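PDB 6JDS: PP1b from Porcine reproductive and respiratory syndrome virus, which probably unwinds nucleic acid duplexes at the cost of ATP during viral RNA replication, here a truncated helicase whose N-terminal zinc-binding domain is included. Local coordinates for residues 127-132 / 231-236; 61-66 / 132-137. All coordinates share one frame; numbering follows the deposited sequence.

Contact 1: 127-132 / 231-236; sequences PTCKEI and NHLDVL
With CG1 turned beside its backbone N (chi1 -73°) and CD1 carried straight on from there (chi2 179°), I132 reaches forward from the loop to the helix, where L233 lies across it at about a right angle. I132 CD1 meets L233 CD2 at 4.1 Å. The same I132 CD1 rests 3.9 Å from the carbonyl L233 O, and L236 CB skirts I132 CD1 at 4.4 Å. A slender branch ending in a methyl suits I132 for laying one methyl against two leucines of the same helix face. T128 turns its methyl rather than its hydroxyl to the helix: T128 CG2 stands opposite the backbone N and comes to 3.4 Å from L233 CD1, a tight touch. L233 CD1 also lies 3.6 Å from T128 O, so L233 is bordered by methyl and backbone alike. C129 makes a longer contact, its SG 4.4 Å from L233 CD2.

Helix 232-239 follows strand 222-224 in the parallel sheet of the RecA-like helicase core, and the loop 127-132 leads into that core from the antiparallel strand 118-124. The loop reaches the zinc-binding region too, since the backbone of C129 pairs with that of C20, a ligand of one zinc ion. On the helix side, N231 is the N-cap, its OD1 accepting from D234 N at 3.1 Å on an in-plane lone pair; asparagine's short carbonyl arm fits that role. A polar link flanks the apolar contact, for R237 donates to K130 O and forms a salt bridge with D234.

Contact 2: 61-66 / 132-137; sequences TSPLDE and INMVAV
M134 folds its thioether over the flank of L64, crossing it at a slant. Bends at chi2 (-52°) and chi3 (-75°) curl the chain back, bringing M134 CE to 3.8 Å from L64 CB and M134 SD to 3.9 Å from L64 CB. L64 CD2 meanwhile comes within 4.0 Å of M134 CG. A flexible, unbranched residue suits this place, because it can follow the contour of a leucine and still touch its neighbours: M134 CE also lies 3.8 Å from S62 OG and reaches the ring of P63, with Y263 covering part of both P63 and M134. The same methyl, L64 CD2, also meets I132 CG2 at 4.2 Å.

S62 serves as a cap as well as a neighbour, its OG accepting from L64 N at 3.3 Å. D65 returns the bond, OD2 taking S62 N through its anti lone pair at 3.1 Å, while its other oxygen is bonded by Y9. N133 caps the facing helix, with two weak bonds, from V135 N and A136 N. The contact thus joins two helix starts, a capping box opening helix 63-68 of the zinc-binding region and an asparagine N-cap opening helix 134-142 of the helicase core.

How the contacts relate
From the N terminus, the chain leaves the zinc-binding region through helix 63-68, builds the five-stranded antiparallel sheet between residues 79 and 124, and returns at 132-137. Contact 2 closes that loop of 65 intervening residues. The chain then runs through helix 134-142 and much of the parallel sheet before helix 232-239 comes back to 127-132, so contact 1 closes a second loop, of 98 residues. The loops cross, because 127-132 lies within the loop from 61-66 to 132-137 while its partner, 231-236, lies beyond it; I132 belongs to both contacts. L64 and L233 also touch directly, making one continuous apolar junction between zinc-binding region, interdomain loop and helicase core.

Contact 1: 127-132 / 231-236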
ATOM      1  N   PRO A 127      -0.773  -4.453  -6.596  1.00 28.01           N
ATOM      2  CA  PRO A 127      -0.916  -3.812  -5.288  1.00 28.13           C
ATOM      3  C   PRO A 127       0.174  -2.772  -4.974  1.00 28.07           C
ATOM      4  O   PRO A 127       0.180  -2.206  -3.878  1.00 27.95           O
ATOM      5  CB  PRO A 127      -0.822  -4.995  -4.320  1.00 28.18           C
ATOM      6  CG  PRO A 127       0.081  -5.960  -5.008  1.00 28.22           C
ATOM      7  CD  PRO A 127      -0.148  -5.787  -6.486  1.00 28.26           C
ATOM      8  N   THR A 128       1.065  -2.519  -5.933  1.00 27.90           N
ATOM      9  CA  THR A 128       2.207  -1.620  -5.752  1.00 27.69           C
ATOM     10  C   THR A 128       1.859  -0.305  -5.059  1.00 27.85           C
ATOM     11  O   THR A 128       2.498   0.054  -4.077  1.00 28.14           O
ATOM     12  CB  THR A 128       2.862  -1.301  -7.108  1.00 27.64           C
ATOM     13  OG1 THR A 128       3.033  -2.512  -7.854  1.00 27.82           O
ATOM     14  CG2 THR A 128       4.218  -0.628  -6.925  1.00 27.77           C
ATOM     15  N   CYS A 129       0.855   0.408  -5.569  1.00 28.14           N
ATOM     16  CA  CYS A 129       0.453   1.710  -5.012  1.00 28.54           C
ATOM     17  C   CYS A 129      -0.966   1.683  -4.442  1.00 28.98           C
ATOM     18  O   CYS A 129      -1.654   2.704  -4.404  1.00 28.79           O
ATOM     19  CB  CYS A 129       0.570   2.803  -6.076  1.00 28.48           C
ATOM     20  SG  CYS A 129       2.268   3.195  -6.539  1.00 28.80           S
ATOM     21  N   LYS A 130      -1.386   0.510  -3.981  1.00 29.85           N
ATOM     22  CA  LYS A 130      -2.703   0.326  -3.391  1.00 30.35           C
ATOM     23  C   LYS A 130      -2.848   1.169  -2.123  1.00 30.26           C
ATOM     24  O   LYS A 130      -2.029   1.069  -1.204  1.00 30.12           O
ATOM     25  CB  LYS A 130      -2.913  -1.158  -3.070  1.00 31.15           C
ATOM     26  CG  LYS A 130      -4.235  -1.497  -2.404  1.00 31.98           C
ATOM     27  CD  LYS A 130      -4.366  -2.997  -2.202  1.00 32.67           C
ATOM     28  CE  LYS A 130      -5.578  -3.339  -1.352  1.00 33.15           C
ATOM     29  NZ  LYS A 130      -5.749  -4.812  -1.231  1.00 34.03           N
ATOM     30  N   GLU A 131      -3.885   2.005  -2.099  1.00 30.09           N
ATOM     31  CA  GLU A 131      -4.241   2.827  -0.934  1.00 29.85           C
ATOM     32  C   GLU A 131      -3.161   3.836  -0.510  1.00 29.55           C
ATOM     33  O   GLU A 131      -3.069   4.192   0.666  1.00 29.62           O
ATOM     34  CB  GLU A 131      -4.647   1.940   0.255  1.00 29.97           C
ATOM     35  CG  GLU A 131      -5.844   1.037  -0.011  1.00 30.25           C
ATOM     36  CD  GLU A 131      -7.144   1.807  -0.139  1.00 30.47           C
ATOM     37  N   ILE A 132      -2.362   4.305  -1.467  1.00 29.16           N
ATOM     38  CA  ILE A 132      -1.419   5.394  -1.214  1.00 29.07           C
ATOM     39  C   ILE A 132      -2.107   6.742  -1.455  1.00 28.85           C
ATOM     40  O   ILE A 132      -2.804   6.925  -2.452  1.00 28.69           O
ATOM     41  CB  ILE A 132      -0.138   5.266  -2.072  1.00 28.95           C
ATOM     42  CG1 ILE A 132       0.723   4.116  -1.534  1.00 28.82           C
ATOM     43  CG2 ILE A 132       0.653   6.573  -2.061  1.00 29.09           C
ATOM     44  CD1 ILE A 132       1.999   3.860  -2.307  1.00 28.83           C
ATOM     45  N   ASN A 231      10.393  -1.153   3.317  1.00 32.48           N
ATOM     46  CA  ASN A 231       9.959  -0.874   1.947  1.00 31.53           C
ATOM     47  C   ASN A 231       9.308   0.502   1.823  1.00 30.64           C
ATOM     48  O   ASN A 231       8.374   0.822   2.560  1.00 30.33           O
ATOM     49  CB  ASN A 231       8.973  -1.953   1.484  1.00 31.68           C
ATOM     50  CG  ASN A 231       8.526  -1.762   0.046  1.00 31.81           C
ATOM     51  OD1 ASN A 231       7.667  -0.927  -0.246  1.00 31.74           O
ATOM     52  ND2 ASN A 231       9.098  -2.548  -0.861  1.00 31.83           N
ATOM     53  N   HIS A 232       9.794   1.295   0.872  1.00 29.91           N
ATOM     54  CA  HIS A 232       9.382   2.690   0.719  1.00 29.67           C
ATOM     55  C   HIS A 232       7.884   2.832   0.453  1.00 29.09           C
ATOM     56  O   HIS A 232       7.225   3.677   1.058  1.00 28.65           O
ATOM     57  CB  HIS A 232      10.172   3.358  -0.414  1.00 30.40           C
ATOM     58  CG  HIS A 232      11.622   3.570  -0.102  1.00 31.27           C
ATOM     59  ND1 HIS A 232      12.388   4.520  -0.743  1.00 31.69           N
ATOM     60  CD2 HIS A 232      12.442   2.965   0.790  1.00 31.56           C
ATOM     61  CE1 HIS A 232      13.621   4.482  -0.269  1.00 31.95           C
ATOM     62  NE2 HIS A 232      13.679   3.551   0.667  1.00 31.73           N
ATOM     63  N   LEU A 233       7.349   2.007  -0.445  1.00 28.54           N
ATOM     64  CA  LEU A 233       5.926   2.077  -0.791  1.00 28.26           C
ATOM     65  C   LEU A 233       5.032   1.687   0.383  1.00 28.01           C
ATOM     66  O   LEU A 233       3.993   2.309   0.607  1.00 27.37           O
ATOM     67  CB  LEU A 233       5.611   1.201  -2.007  1.00 28.06           C
ATOM     68  CG  LEU A 233       6.271   1.629  -3.322  1.00 28.20           C
ATOM     69  CD1 LEU A 233       6.057   0.564  -4.383  1.00 28.20           C
ATOM     70  CD2 LEU A 233       5.747   2.976  -3.797  1.00 28.19           C
ATOM     71  N   ASP A 234       5.442   0.664   1.129  1.00 28.29           N
ATOM     72  CA  ASP A 234       4.708   0.239   2.320  1.00 28.32           C
ATOM     73  C   ASP A 234       4.687   1.328   3.389  1.00 27.91           C
ATOM     74  O   ASP A 234       3.675   1.502   4.071  1.00 28.10           O
ATOM     75  CB  ASP A 234       5.307  -1.036   2.911  1.00 29.17           C
ATOM     76  CG  ASP A 234       5.077  -2.262   2.039  1.00 30.00           C
ATOM     77  OD1 ASP A 234       4.094  -2.293   1.274  1.00 30.54           O
ATOM     78  OD2 ASP A 234       5.880  -3.214   2.137  1.00 30.61           O
ATOM     79  N   VAL A 235       5.796   2.052   3.538  1.00 27.32           N
ATOM     80  CA  VAL A 235       5.865   3.163   4.492  1.00 26.98           C
ATOM     81  C   VAL A 235       4.856   4.248   4.112  1.00 26.85           C
ATOM     82  O   VAL A 235       4.104   4.729   4.964  1.00 26.46           O
ATOM     83  CB  VAL A 235       7.288   3.769   4.576  1.00 27.10           C
ATOM     84  CG1 VAL A 235       7.285   5.071   5.371  1.00 27.00           C
ATOM     85  CG2 VAL A 235       8.261   2.773   5.197  1.00 26.88           C
ATOM     86  N   LEU A 236       4.838   4.614   2.832  1.00 26.97           N
ATOM     87  CA  LEU A 236       3.900   5.619   2.318  1.00 27.05           C
ATOM     88  C   LEU A 236       2.451   5.165   2.478  1.00 27.28           C
ATOM     89  O   LEU A 236       1.571   5.956   2.819  1.00 26.93           O
ATOM     90  CB  LEU A 236       4.187   5.911   0.844  1.00 27.13           C
ATOM     91  CG  LEU A 236       5.537   6.557   0.516  1.00 27.12           C
ATOM     92  CD1 LEU A 236       5.746   6.600  -0.990  1.00 27.18           C
ATOM     93  CD2 LEU A 236       5.639   7.954   1.106  1.00 27.16           C
TER

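Contact 2: 61-66 / 132-137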
ATOM      1  N   THR A  61       6.069  14.821 -10.670  1.00 34.07           N
ATOM      2  CA  THR A  61       6.805  15.680  -9.741  1.00 33.39           C
ATOM      3  C   THR A  61       6.528  15.351  -8.271  1.00 32.07           C
ATOM      4  O   THR A  61       6.794  16.170  -7.393  1.00 32.07           O
ATOM      5  CB  THR A  61       6.477  17.169  -9.989  1.00 33.98           C
ATOM      6  OG1 THR A  61       5.096  17.422  -9.696  1.00 33.68           O
ATOM      7  CG2 THR A  61       6.777  17.551 -11.435  1.00 34.13           C
ATOM      8  N   SER A  62       5.995  14.162  -8.001  1.00 30.80           N
ATOM      9  CA  SER A  62       5.806  13.701  -6.630  1.00 29.63           C
ATOM     10  C   SER A  62       6.977  12.806  -6.242  1.00 28.77           C
ATOM     11  O   SER A  62       7.493  12.074  -7.085  1.00 28.24           O
ATOM     12  CB  SER A  62       4.495  12.928  -6.493  1.00 29.61           C
ATOM     13  OG  SER A  62       4.350  12.388  -5.189  1.00 29.55           O
ATOM     14  N   PRO A  63       7.401  12.850  -4.967  1.00 28.37           N
ATOM     15  CA  PRO A  63       8.447  11.907  -4.550  1.00 28.33           C
ATOM     16  C   PRO A  63       8.027  10.435  -4.692  1.00 28.04           C
ATOM     17  O   PRO A  63       8.888   9.558  -4.763  1.00 28.28           O
ATOM     18  CB  PRO A  63       8.714  12.283  -3.084  1.00 28.43           C
ATOM     19  CG  PRO A  63       7.557  13.118  -2.656  1.00 28.32           C
ATOM     20  CD  PRO A  63       7.025  13.782  -3.889  1.00 28.29           C
ATOM     21  N   LEU A  64       6.720  10.172  -4.733  1.00 27.86           N
ATOM     22  CA  LEU A  64       6.203   8.848  -5.105  1.00 27.60           C
ATOM     23  C   LEU A  64       6.734   8.402  -6.470  1.00 27.58           C
ATOM     24  O   LEU A  64       7.096   7.239  -6.651  1.00 26.95           O
ATOM     25  CB  LEU A  64       4.670   8.864  -5.121  1.00 27.28           C
ATOM     26  CG  LEU A  64       3.935   7.629  -5.660  1.00 27.02           C
ATOM     27  CD1 LEU A  64       4.301   6.376  -4.882  1.00 26.91           C
ATOM     28  CD2 LEU A  64       2.435   7.869  -5.618  1.00 27.09           C
ATOM     29  N   ASP A  65       6.777   9.333  -7.421  1.00 28.09           N
ATOM     30  CA  ASP A  65       7.308   9.054  -8.756  1.00 28.63           C
ATOM     31  C   ASP A  65       8.796   8.706  -8.706  1.00 29.02           C
ATOM     32  O   ASP A  65       9.252   7.843  -9.450  1.00 28.77           O
ATOM     33  CB  ASP A  65       7.062  10.234  -9.700  1.00 28.78           C
ATOM     34  CG  ASP A  65       5.581  10.523  -9.901  1.00 29.04           C
ATOM     35  OD1 ASP A  65       4.846   9.603 -10.318  1.00 29.49           O
ATOM     36  OD2 ASP A  65       5.150  11.667  -9.640  1.00 28.65           O
ATOM     37  N   GLU A  66       9.545   9.369  -7.826  1.00 30.38           N
ATOM     38  CA  GLU A  66      10.950   9.006  -7.585  1.00 31.57           C
ATOM     39  C   GLU A  66      11.082   7.594  -7.021  1.00 31.15           C
ATOM     40  O   GLU A  66      11.943   6.831  -7.456  1.00 31.23           O
ATOM     41  CB  GLU A  66      11.631   9.990  -6.632  1.00 32.76           C
ATOM     42  CG  GLU A  66      12.258  11.189  -7.315  1.00 34.20           C
ATOM     43  CD  GLU A  66      13.048  12.047  -6.349  1.00 35.45           C
ATOM     44  OE1 GLU A  66      14.124  12.559  -6.730  1.00 36.03           O
ATOM     45  OE2 GLU A  66      12.592  12.216  -5.197  1.00 36.83           O
ATOM     46  N   ILE A 132      -2.362   4.305  -1.467  1.00 29.16           N
ATOM     47  CA  ILE A 132      -1.419   5.394  -1.214  1.00 29.07           C
ATOM     48  C   ILE A 132      -2.107   6.742  -1.455  1.00 28.85           C
ATOM     49  O   ILE A 132      -2.804   6.925  -2.452  1.00 28.69           O
ATOM     50  CB  ILE A 132      -0.138   5.266  -2.072  1.00 28.95           C
ATOM     51  CG1 ILE A 132       0.723   4.116  -1.534  1.00 28.82           C
ATOM     52  CG2 ILE A 132       0.653   6.573  -2.061  1.00 29.09           C
ATOM     53  CD1 ILE A 132       1.999   3.860  -2.307  1.00 28.83           C
ATOM     54  N   ASN A 133      -1.902   7.669  -0.524  1.00 28.95           N
ATOM     55  CA  ASN A 133      -2.505   8.998  -0.562  1.00 29.18           C
ATOM     56  C   ASN A 133      -1.445  10.006  -0.135  1.00 28.81           C
ATOM     57  O   ASN A 133      -1.192  10.178   1.056  1.00 28.68           O
ATOM     58  CB  ASN A 133      -3.725   9.048   0.369  1.00 29.67           C
ATOM     59  CG  ASN A 133      -4.370  10.425   0.441  1.00 30.44           C
ATOM     60  OD1 ASN A 133      -3.913  11.385  -0.184  1.00 30.90           O
ATOM     61  ND2 ASN A 133      -5.441  10.527   1.221  1.00 30.54           N
ATOM     62  N   MET A 134      -0.826  10.661  -1.114  1.00 28.71           N
ATOM     63  CA  MET A 134       0.318  11.540  -0.861  1.00 28.63           C
ATOM     64  C   MET A 134      -0.060  12.819  -0.119  1.00 28.75           C
ATOM     65  O   MET A 134       0.771  13.391   0.586  1.00 28.55           O
ATOM     66  CB  MET A 134       1.033  11.890  -2.172  1.00 28.64           C
ATOM     67  CG  MET A 134       1.601  10.691  -2.918  1.00 28.56           C
ATOM     68  SD  MET A 134       2.649   9.632  -1.900  1.00 28.66           S
ATOM     69  CE  MET A 134       4.129  10.631  -1.784  1.00 28.61           C
ATOM     70  N   VAL A 135      -1.307  13.261  -0.266  1.00 29.15           N
ATOM     71  CA  VAL A 135      -1.802  14.399   0.503  1.00 29.60           C
ATOM     72  C   VAL A 135      -1.770  14.056   1.995  1.00 30.27           C
ATOM     73  O   VAL A 135      -1.287  14.845   2.809  1.00 31.36           O
ATOM     74  CB  VAL A 135      -3.232  14.806   0.083  1.00 29.53           C
ATOM     75  CG1 VAL A 135      -3.784  15.885   1.010  1.00 29.39           C
ATOM     76  CG2 VAL A 135      -3.248  15.289  -1.362  1.00 29.43           C
ATOM     77  N   ALA A 136      -2.273  12.873   2.338  1.00 30.50           N
ATOM     78  CA  ALA A 136      -2.283  12.393   3.721  1.00 30.47           C
ATOM     79  C   ALA A 136      -0.873  12.143   4.244  1.00 30.66           C
ATOM     80  O   ALA A 136      -0.597  12.380   5.418  1.00 31.36           O
ATOM     81  CB  ALA A 136      -3.112  11.122   3.832  1.00 30.38           C
ATOM     82  N   VAL A 137       0.006  11.656   3.370  1.00 30.67           N
ATOM     83  CA  VAL A 137       1.402  11.397   3.726  1.00 30.70           C
ATOM     84  C   VAL A 137       2.117  12.689   4.123  1.00 31.48           C
ATOM     85  O   VAL A 137       2.870  12.710   5.096  1.00 31.86           O
ATOM     86  CB  VAL A 137       2.162  10.715   2.564  1.00 30.32           C
ATOM     87  CG1 VAL A 137       3.667  10.726   2.801  1.00 30.42           C
ATOM     88  CG2 VAL A 137       1.668   9.287   2.368  1.00 30.10           C
TER